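Local coordinates for SVP1-like protein 2 (Kluyveromyces lactis, PDB 4EXV) that probably binds phosphatidylinositol 3-phosphate and related phosphoinositides through a beta-propeller, as PROPPINs of the autophagy pathway do, and so associates with membranes, at residues K283-S287 / I305-R310; R311-K317 / L329-N335. All coordinates share one frame; numbering follows the deposited sequence.

Contact 1 of 2, residues K283-S287 / I305-R310; sequences KLKVS and IVWPNR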
ATOM      1  N   LYS A 283     -16.949  10.917   7.918  1.00 73.29           N
ATOM      2  CA  LYS A 283     -17.370   9.827   8.805  1.00 75.85           C
ATOM      3  C   LYS A 283     -17.995   8.717   7.976  1.00 74.10           C
ATOM      4  O   LYS A 283     -18.891   8.976   7.187  1.00 80.31           O
ATOM      5  CB  LYS A 283     -18.358  10.321   9.859  1.00 77.48           C
ATOM      6  CG  LYS A 283     -17.990  11.655  10.507  1.00 91.49           C
ATOM      7  CD  LYS A 283     -16.747  11.568  11.411  1.00 93.20           C
ATOM      8  CE  LYS A 283     -16.291  12.980  11.844  1.00 94.04           C
ATOM      9  NZ  LYS A 283     -15.171  12.982  12.846  1.00 92.67           N
ATOM     10  N   LEU A 284     -17.529   7.485   8.166  1.00 77.79           N
ATOM     11  CA  LEU A 284     -17.848   6.385   7.252  1.00 77.81           C
ATOM     12  C   LEU A 284     -19.054   5.536   7.662  1.00 82.10           C
ATOM     13  O   LEU A 284     -19.384   5.430   8.847  1.00 77.75           O
ATOM     14  CB  LEU A 284     -16.627   5.481   7.075  1.00 76.65           C
ATOM     15  CG  LEU A 284     -15.407   6.162   6.458  1.00 73.58           C
ATOM     16  CD1 LEU A 284     -14.191   5.238   6.490  1.00 66.96           C
ATOM     17  CD2 LEU A 284     -15.741   6.586   5.043  1.00 68.25           C
ATOM     18  N   LYS A 285     -19.686   4.920   6.661  1.00 87.62           N
ATOM     19  CA  LYS A 285     -20.852   4.047   6.864  1.00 90.47           C
ATOM     20  C   LYS A 285     -20.456   2.569   6.927  1.00 92.34           C
ATOM     21  O   LYS A 285     -20.053   1.965   5.920  1.00 87.54           O
ATOM     22  CB  LYS A 285     -21.884   4.281   5.766  1.00 95.54           C
ATOM     23  CG  LYS A 285     -22.096   5.758   5.433  1.00 94.95           C
ATOM     24  CD  LYS A 285     -23.478   6.020   4.836  1.00100.87           C
ATOM     25  CE  LYS A 285     -24.586   5.783   5.861  1.00110.13           C
ATOM     26  NZ  LYS A 285     -25.908   6.333   5.418  1.00113.37           N
ATOM     27  N   VAL A 286     -20.616   1.994   8.120  1.00 93.64           N
ATOM     28  CA  VAL A 286     -19.909   0.779   8.511  1.00 86.01           C
ATOM     29  C   VAL A 286     -20.761  -0.224   9.301  1.00 87.66           C
ATOM     30  O   VAL A 286     -21.672   0.170  10.020  1.00 94.55           O
ATOM     31  CB  VAL A 286     -18.690   1.172   9.349  1.00 83.32           C
ATOM     32  CG1 VAL A 286     -18.297   0.047  10.300  1.00 94.13           C
ATOM     33  CG2 VAL A 286     -17.543   1.580   8.433  1.00 81.83           C
ATOM     34  N   SER A 287     -20.457  -1.515   9.167  1.00 89.51           N
ATOM     35  CA  SER A 287     -21.139  -2.558   9.931  1.00 86.13           C
ATOM     36  C   SER A 287     -20.151  -3.560  10.555  1.00 93.86           C
ATOM     37  O   SER A 287     -20.340  -4.044  11.683  1.00 91.90           O
ATOM     38  CB  SER A 287     -22.144  -3.285   9.041  1.00 89.39           C
ATOM     39  OG  SER A 287     -21.477  -4.094   8.090  1.00 86.60           O
ATOM     40  N   ILE A 305     -12.949   3.313  -1.550  1.00 63.22           N
ATOM     41  CA  ILE A 305     -12.692   2.435  -0.426  1.00 68.78           C
ATOM     42  C   ILE A 305     -13.326   1.080  -0.655  1.00 67.41           C
ATOM     43  O   ILE A 305     -14.481   0.981  -1.066  1.00 70.08           O
ATOM     44  CB  ILE A 305     -13.196   3.027   0.891  1.00 66.77           C
ATOM     45  CG1 ILE A 305     -12.417   4.308   1.187  1.00 60.34           C
ATOM     46  CG2 ILE A 305     -13.061   1.997   2.014  1.00 61.40           C
ATOM     47  CD1 ILE A 305     -12.711   4.898   2.514  1.00 61.52           C
ATOM     48  N   VAL A 306     -12.558   0.034  -0.393  1.00 66.46           N
ATOM     49  CA  VAL A 306     -13.043  -1.317  -0.591  1.00 67.29           C
ATOM     50  C   VAL A 306     -13.238  -2.017   0.739  1.00 69.22           C
ATOM     51  O   VAL A 306     -12.381  -1.957   1.618  1.00 76.35           O
ATOM     52  CB  VAL A 306     -12.067  -2.127  -1.453  1.00 68.91           C
ATOM     53  CG1 VAL A 306     -12.585  -3.534  -1.670  1.00 67.33           C
ATOM     54  CG2 VAL A 306     -11.844  -1.422  -2.772  1.00 67.55           C
ATOM     55  N   TRP A 307     -14.377  -2.678   0.880  1.00 69.85           N
ATOM     56  CA  TRP A 307     -14.683  -3.451   2.072  1.00 73.94           C
ATOM     57  C   TRP A 307     -14.873  -4.910   1.685  1.00 75.84           C
ATOM     58  O   TRP A 307     -15.835  -5.245   0.985  1.00 74.55           O
ATOM     59  CB  TRP A 307     -15.966  -2.945   2.738  1.00 73.23           C
ATOM     60  CG  TRP A 307     -16.086  -1.444   2.879  1.00 67.14           C
ATOM     61  CD1 TRP A 307     -16.641  -0.578   1.980  1.00 69.92           C
ATOM     62  CD2 TRP A 307     -15.675  -0.651   3.998  1.00 68.63           C
ATOM     63  NE1 TRP A 307     -16.587   0.712   2.460  1.00 69.74           N
ATOM     64  CE2 TRP A 307     -16.003   0.696   3.698  1.00 74.45           C
ATOM     65  CE3 TRP A 307     -15.051  -0.941   5.218  1.00 63.91           C
ATOM     66  CZ2 TRP A 307     -15.733   1.746   4.576  1.00 69.89           C
ATOM     67  CZ3 TRP A 307     -14.785   0.102   6.087  1.00 72.46           C
ATOM     68  CH2 TRP A 307     -15.127   1.434   5.762  1.00 71.14           C
ATOM     69  N   PRO A 308     -13.969  -5.783   2.158  1.00 74.22           N
ATOM     70  CA  PRO A 308     -13.951  -7.225   1.879  1.00 67.68           C
ATOM     71  C   PRO A 308     -15.240  -7.927   2.312  1.00 78.31           C
ATOM     72  O   PRO A 308     -15.903  -8.540   1.476  1.00 79.35           O
ATOM     73  CB  PRO A 308     -12.778  -7.728   2.713  1.00 72.43           C
ATOM     74  CG  PRO A 308     -12.008  -6.507   3.110  1.00 70.56           C
ATOM     75  CD  PRO A 308     -12.969  -5.397   3.164  1.00 71.84           C
ATOM     76  N   ASN A 309     -15.591  -7.830   3.595  1.00 81.47           N
ATOM     77  CA  ASN A 309     -16.811  -8.452   4.133  1.00 79.55           C
ATOM     78  C   ASN A 309     -18.121  -8.136   3.413  1.00 80.83           C
ATOM     79  O   ASN A 309     -18.992  -8.996   3.326  1.00 85.29           O
ATOM     80  CB  ASN A 309     -16.983  -8.110   5.607  1.00 84.90           C
ATOM     81  CG  ASN A 309     -15.998  -8.841   6.479  1.00107.72           C
ATOM     82  OD1 ASN A 309     -14.996  -8.270   6.932  1.00112.95           O
ATOM     83  ND2 ASN A 309     -16.261 -10.126   6.710  1.00105.89           N
ATOM     84  N   ARG A 310     -18.284  -6.907   2.931  1.00 76.13           N
ATOM     85  CA  ARG A 310     -19.515  -6.549   2.243  1.00 73.67           C
ATOM     86  C   ARG A 310     -19.321  -6.584   0.736  1.00 79.24           C
ATOM     87  O   ARG A 310     -20.266  -6.330  -0.016  1.00 74.58           O
ATOM     88  CB  ARG A 310     -20.040  -5.178   2.686  1.00 80.03           C
ATOM     89  CG  ARG A 310     -19.591  -4.753   4.077  1.00 91.62           C
ATOM     90  CD  ARG A 310     -20.762  -4.291   4.919  1.00100.91           C
ATOM     91  NE  ARG A 310     -21.191  -2.923   4.630  1.00108.28           N
ATOM     92  CZ  ARG A 310     -22.416  -2.466   4.897  1.00114.71           C
ATOM     93  NH1 ARG A 310     -23.325  -3.276   5.442  1.00106.78           N
ATOM     94  NH2 ARG A 310     -22.739  -1.206   4.612  1.00108.99           N
TER
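Val286 and Leu284 meet the indole of Trp307 at its benzo end, and this shared apolar patch makes up roughly half of the contact. Val286 CG2 lies 3.6 Å from Trp307 CH2, the valine crossing the indole at about a right angle and reaching CZ3 as well. Leu284 comes from another direction: its CD1 sits near the ring plane, beyond the edge, 4.0 Å from Trp307 CH2. The same methyl reaches back along the strand, with Leu284 CD1 4.3 Å from Ile305 CD1. One face of the indole is taken by Ile305 CG2, 3.5 Å above the ring plane and offset toward the rim. Trp307 CG stands anti to its own carbonyl carbon (chi1 -46°), which carries the six-membered ring toward the loop. The pyrrole nitrogen NE1 donates to Asp314 OD2, and this bond is likely to limit rotation of the indole.

Polar groups gather at the far end without bonding across the contact. Ser287 CB lies over one face of the Arg310 guanidinium, 3.8 Å from NH1. Ser287 OG comes within 3.3 Å of Arg310 CD, but its angle to NH1 is poor for a hydrogen bond. Lys285 O lies obliquely to the same guanidinium, 4.4 Å from Arg310 NH2.

No hydrogen bond joins the two segments, and their backbones stay well apart, so side chains largely bridge the gap. Segment 283-287 leaves strand 280-283, the outer strand of one four-stranded sheet, and leads toward strand 294-299 of the next; segment 305-310 ends strand 302-307 in that next sheet and enters the following turn. A connection packed against the following blade in this way is characteristic of a beta-propeller, here the seven-bladed PROPPIN fold.

Contact 2 of 2, residues R311-K317 / L329-N335; sequences RLADTFK and LQLNQRN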
ATOM      1  N   ARG A 311     -18.102  -6.909   0.296  1.00 77.49           N
ATOM      2  CA  ARG A 311     -17.785  -6.946  -1.139  1.00 76.98           C
ATOM      3  C   ARG A 311     -18.333  -5.679  -1.816  1.00 75.49           C
ATOM      4  O   ARG A 311     -19.109  -5.734  -2.769  1.00 72.58           O
ATOM      5  CB  ARG A 311     -18.336  -8.238  -1.777  1.00 83.09           C
ATOM      6  CG  ARG A 311     -17.694  -9.544  -1.225  1.00 91.41           C
ATOM      7  CD  ARG A 311     -18.511 -10.824  -1.506  1.00102.07           C
ATOM      8  NE  ARG A 311     -19.155 -11.359  -0.291  1.00113.13           N
ATOM      9  CZ  ARG A 311     -19.903 -12.468  -0.240  1.00117.91           C
ATOM     10  NH1 ARG A 311     -20.124 -13.194  -1.336  1.00113.70           N
ATOM     11  NH2 ARG A 311     -20.437 -12.859   0.916  1.00109.95           N
ATOM     12  N   LEU A 312     -17.907  -4.531  -1.298  1.00 73.65           N
ATOM     13  CA  LEU A 312     -18.562  -3.259  -1.578  1.00 72.86           C
ATOM     14  C   LEU A 312     -17.529  -2.174  -1.848  1.00 71.13           C
ATOM     15  O   LEU A 312     -16.513  -2.110  -1.163  1.00 73.36           O
ATOM     16  CB  LEU A 312     -19.403  -2.869  -0.360  1.00 75.42           C
ATOM     17  CG  LEU A 312     -20.076  -1.498  -0.263  1.00 79.25           C
ATOM     18  CD1 LEU A 312     -21.224  -1.366  -1.277  1.00 76.53           C
ATOM     19  CD2 LEU A 312     -20.566  -1.255   1.174  1.00 81.84           C
ATOM     20  N   ALA A 313     -17.788  -1.314  -2.830  1.00 65.16           N
ATOM     21  CA  ALA A 313     -16.824  -0.274  -3.195  1.00 69.28           C
ATOM     22  C   ALA A 313     -17.377   1.150  -3.156  1.00 73.82           C
ATOM     23  O   ALA A 313     -18.050   1.602  -4.106  1.00 73.41           O
ATOM     24  CB  ALA A 313     -16.218  -0.561  -4.559  1.00 69.13           C
ATOM     25  N   ASP A 314     -17.060   1.851  -2.065  1.00 72.66           N
ATOM     26  CA  ASP A 314     -17.429   3.260  -1.873  1.00 71.41           C
ATOM     27  C   ASP A 314     -16.573   4.197  -2.703  1.00 69.26           C
ATOM     28  O   ASP A 314     -15.334   4.143  -2.640  1.00 63.45           O
ATOM     29  CB  ASP A 314     -17.268   3.665  -0.408  1.00 68.90           C
ATOM     30  CG  ASP A 314     -18.356   3.106   0.468  1.00 79.61           C
ATOM     31  OD1 ASP A 314     -19.420   2.750  -0.088  1.00 78.97           O
ATOM     32  OD2 ASP A 314     -18.146   3.024   1.707  1.00 82.00           O
ATOM     33  N   THR A 315     -17.227   5.076  -3.459  1.00 64.08           N
ATOM     34  CA  THR A 315     -16.470   6.107  -4.155  1.00 67.93           C
ATOM     35  C   THR A 315     -16.745   7.551  -3.643  1.00 68.43           C
ATOM     36  O   THR A 315     -17.882   7.956  -3.415  1.00 66.27           O
ATOM     37  CB  THR A 315     -16.464   5.898  -5.712  1.00 66.24           C
ATOM     38  OG1 THR A 315     -16.810   7.108  -6.389  1.00 71.37           O
ATOM     39  CG2 THR A 315     -17.419   4.770  -6.119  1.00 74.55           C
ATOM     40  N   PHE A 316     -15.662   8.289  -3.421  1.00 66.58           N
ATOM     41  CA  PHE A 316     -15.694   9.587  -2.774  1.00 65.44           C
ATOM     42  C   PHE A 316     -15.183  10.655  -3.709  1.00 66.67           C
ATOM     43  O   PHE A 316     -14.198  10.435  -4.404  1.00 66.45           O
ATOM     44  CB  PHE A 316     -14.785   9.569  -1.549  1.00 63.39           C
ATOM     45  CG  PHE A 316     -15.268   8.678  -0.442  1.00 67.42           C
ATOM     46  CD1 PHE A 316     -16.040   9.199   0.601  1.00 68.76           C
ATOM     47  CD2 PHE A 316     -14.947   7.327  -0.428  1.00 65.24           C
ATOM     48  CE1 PHE A 316     -16.492   8.390   1.639  1.00 66.30           C
ATOM     49  CE2 PHE A 316     -15.392   6.498   0.608  1.00 71.05           C
ATOM     50  CZ  PHE A 316     -16.172   7.034   1.645  1.00 72.84           C
ATOM     51  N   LYS A 317     -15.835  11.817  -3.723  1.00 72.69           N
ATOM     52  CA  LYS A 317     -15.314  12.970  -4.468  1.00 71.29           C
ATOM     53  C   LYS A 317     -14.593  13.933  -3.537  1.00 64.56           C
ATOM     54  O   LYS A 317     -15.005  14.126  -2.397  1.00 63.19           O
ATOM     55  CB  LYS A 317     -16.421  13.693  -5.235  1.00 73.50           C
ATOM     56  CG  LYS A 317     -15.957  14.269  -6.581  1.00 83.89           C
ATOM     57  CD  LYS A 317     -15.628  15.765  -6.516  1.00 81.89           C
ATOM     58  CE  LYS A 317     -15.196  16.303  -7.883  1.00 83.83           C
ATOM     59  NZ  LYS A 317     -16.066  17.422  -8.380  1.00 89.21           N
ATOM     60  N   LEU A 329     -15.283  16.337   1.434  1.00 66.32           N
ATOM     61  CA  LEU A 329     -15.473  15.046   0.786  1.00 67.79           C
ATOM     62  C   LEU A 329     -16.951  14.724   0.676  1.00 63.61           C
ATOM     63  O   LEU A 329     -17.713  14.991   1.598  1.00 68.30           O
ATOM     64  CB  LEU A 329     -14.795  13.934   1.604  1.00 64.73           C
ATOM     65  CG  LEU A 329     -13.276  13.814   1.573  1.00 57.40           C
ATOM     66  CD1 LEU A 329     -12.774  13.179   2.859  1.00 58.77           C
ATOM     67  CD2 LEU A 329     -12.839  13.021   0.343  1.00 59.18           C
ATOM     68  N   GLN A 330     -17.367  14.143  -0.441  1.00 65.18           N
ATOM     69  CA  GLN A 330     -18.674  13.496  -0.473  1.00 67.78           C
ATOM     70  C   GLN A 330     -18.583  12.084  -1.038  1.00 65.44           C
ATOM     71  O   GLN A 330     -17.617  11.714  -1.695  1.00 67.42           O
ATOM     72  CB  GLN A 330     -19.705  14.331  -1.224  1.00 64.51           C
ATOM     73  CG  GLN A 330     -19.399  14.478  -2.676  1.00 76.05           C
ATOM     74  CD  GLN A 330     -20.335  15.425  -3.368  1.00 76.97           C
ATOM     75  OE1 GLN A 330     -21.238  15.981  -2.745  1.00 77.53           O
ATOM     76  NE2 GLN A 330     -20.125  15.617  -4.673  1.00 79.50           N
ATOM     77  N   LEU A 331     -19.609  11.301  -0.754  1.00 70.05           N
ATOM     78  CA  LEU A 331     -19.678   9.907  -1.139  1.00 67.62           C
ATOM     79  C   LEU A 331     -20.636   9.750  -2.317  1.00 73.47           C
ATOM     80  O   LEU A 331     -21.843   9.701  -2.128  1.00 76.36           O
ATOM     81  CB  LEU A 331     -20.178   9.124   0.063  1.00 65.83           C
ATOM     82  CG  LEU A 331     -20.579   7.661  -0.029  1.00 72.42           C
ATOM     83  CD1 LEU A 331     -19.483   6.783  -0.605  1.00 74.34           C
ATOM     84  CD2 LEU A 331     -20.925   7.223   1.374  1.00 77.41           C
ATOM     85  N   ASN A 332     -20.085   9.688  -3.526  1.00 75.34           N
ATOM     86  CA  ASN A 332     -20.862   9.667  -4.768  1.00 67.24           C
ATOM     87  C   ASN A 332     -21.738   8.448  -4.933  1.00 74.91           C
ATOM     88  O   ASN A 332     -22.854   8.533  -5.466  1.00 75.98           O
ATOM     89  CB  ASN A 332     -19.916   9.658  -5.980  1.00 67.51           C
ATOM     90  CG  ASN A 332     -19.117  10.936  -6.110  1.00 87.81           C
ATOM     91  OD1 ASN A 332     -19.565  12.024  -5.690  1.00 85.12           O
ATOM     92  ND2 ASN A 332     -17.923  10.825  -6.702  1.00 89.19           N
ATOM     93  N   GLN A 333     -21.205   7.308  -4.498  1.00 75.19           N
ATOM     94  CA  GLN A 333     -21.626   6.024  -5.033  1.00 71.85           C
ATOM     95  C   GLN A 333     -21.150   4.840  -4.218  1.00 74.53           C
ATOM     96  O   GLN A 333     -20.007   4.813  -3.740  1.00 73.56           O
ATOM     97  CB  GLN A 333     -21.047   5.872  -6.435  1.00 73.41           C
ATOM     98  CG  GLN A 333     -22.030   5.418  -7.473  1.00 79.54           C
ATOM     99  CD  GLN A 333     -21.370   5.293  -8.833  1.00 92.00           C
ATOM    100  OE1 GLN A 333     -20.174   5.600  -8.990  1.00 84.64           O
ATOM    101  NE2 GLN A 333     -22.138   4.840  -9.826  1.00 90.68           N
ATOM    102  N   ARG A 334     -22.045   3.863  -4.080  1.00 75.86           N
ATOM    103  CA  ARG A 334     -21.724   2.538  -3.552  1.00 74.00           C
ATOM    104  C   ARG A 334     -22.132   1.467  -4.567  1.00 73.68           C
ATOM    105  O   ARG A 334     -23.292   1.396  -4.989  1.00 75.67           O
ATOM    106  CB  ARG A 334     -22.422   2.292  -2.210  1.00 70.08           C
ATOM    107  CG  ARG A 334     -22.559   3.531  -1.328  1.00 74.06           C
ATOM    108  CD  ARG A 334     -22.988   3.181   0.097  1.00 74.24           C
ATOM    109  NE  ARG A 334     -21.871   2.709   0.919  1.00 71.37           N
ATOM    110  CZ  ARG A 334     -21.972   2.372   2.201  1.00 80.23           C
ATOM    111  NH1 ARG A 334     -23.142   2.453   2.829  1.00 85.80           N
ATOM    112  NH2 ARG A 334     -20.901   1.954   2.863  1.00 89.77           N
ATOM    113  N   ASN A 335     -21.171   0.654  -4.981  1.00 72.37           N
ATOM    114  CA  ASN A 335     -21.461  -0.451  -5.882  1.00 77.91           C
ATOM    115  C   ASN A 335     -21.047  -1.766  -5.244  1.00 80.48           C
ATOM    116  O   ASN A 335     -19.983  -1.859  -4.639  1.00 80.12           O
ATOM    117  CB  ASN A 335     -20.757  -0.261  -7.230  1.00 73.95           C
ATOM    118  CG  ASN A 335     -20.949   1.133  -7.793  1.00 80.87           C
ATOM    119  OD1 ASN A 335     -22.067   1.663  -7.807  1.00 85.38           O
ATOM    120  ND2 ASN A 335     -19.857   1.746  -8.241  1.00 83.99           N
TER
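The beta hairpin of strands 312-321 and 326-336, the third and fourth strands of the last four-stranded propeller blade, is held here by an antiparallel backbone ladder and by a salt bridge between Asp314 and Arg334. Ala313 N donates to Asn335 O at 2.9 Å, Thr315 N to Gln333 O at 2.8 Å and Lys317 N to Gln330 O at 2.7 Å. Gln330 N returns a bond to Lys317 O. Between these rungs the register slips by one residue: Asn332 and Gln333 both face Thr315, a classic beta bulge, and the bond from Asn332 N to Thr315 O is weak.

Asp314 and Arg334 form a non-hydrogen-bonded pair, their side chains lying alongside each other and pointing the same way. Arg334 grips the carboxylate side-on: NE reaches Asp314 OD1 at 2.7 Å in a nearly straight bond, while NH2 meets the syn lone pair of OD2 at 3.2 Å. The two planes are turned 35° apart, so the grip is not quite flat. Leu312 CD2 lies over one face of the guanidinium, 3.6 Å from Arg334 NH2. That nitrogen also donates to Lys285 O, which extends the ion pair toward the loop 283-287. An alanine in place of Arg334 would probably leave the Asp314 carboxylate without its charged mate and Lys285 O without this donor.

Phe316 and Leu331 pair on the same face of the sheet as Asp314 and Arg334. Leu331 CG is anti to the backbone N (chi1 170°), bringing the isopropyl end, with CD1, toward the neighbouring strand. Its CD1 lies 4.1 Å from the centroid of the Phe316 ring and only 14° off the ring normal, a CH-pi contact over the face.

How the contacts relate
Contact 1 closes before contact 2 opens along the chain, and their centres lie about 10 Å apart on the same side of the molecule. Contact 2 lies within the last blade, and contact 1 brings the loop from the blade before against it. In that blade strands 302-307 and 312-321 are neighbours joined by the turn around residues 308-311. Ile305 N probably bonds to Asp314 O across those strands, at 2.8 Å, and Leu284 CD2 packs on Phe316 CZ at 3.5 Å. The loop 283-287 therefore rests against the blade that contains contact 2. Together they illustrate how a propeller is assembled: backbone ladders build each blade, while connecting loops and side chains tie it to the one before.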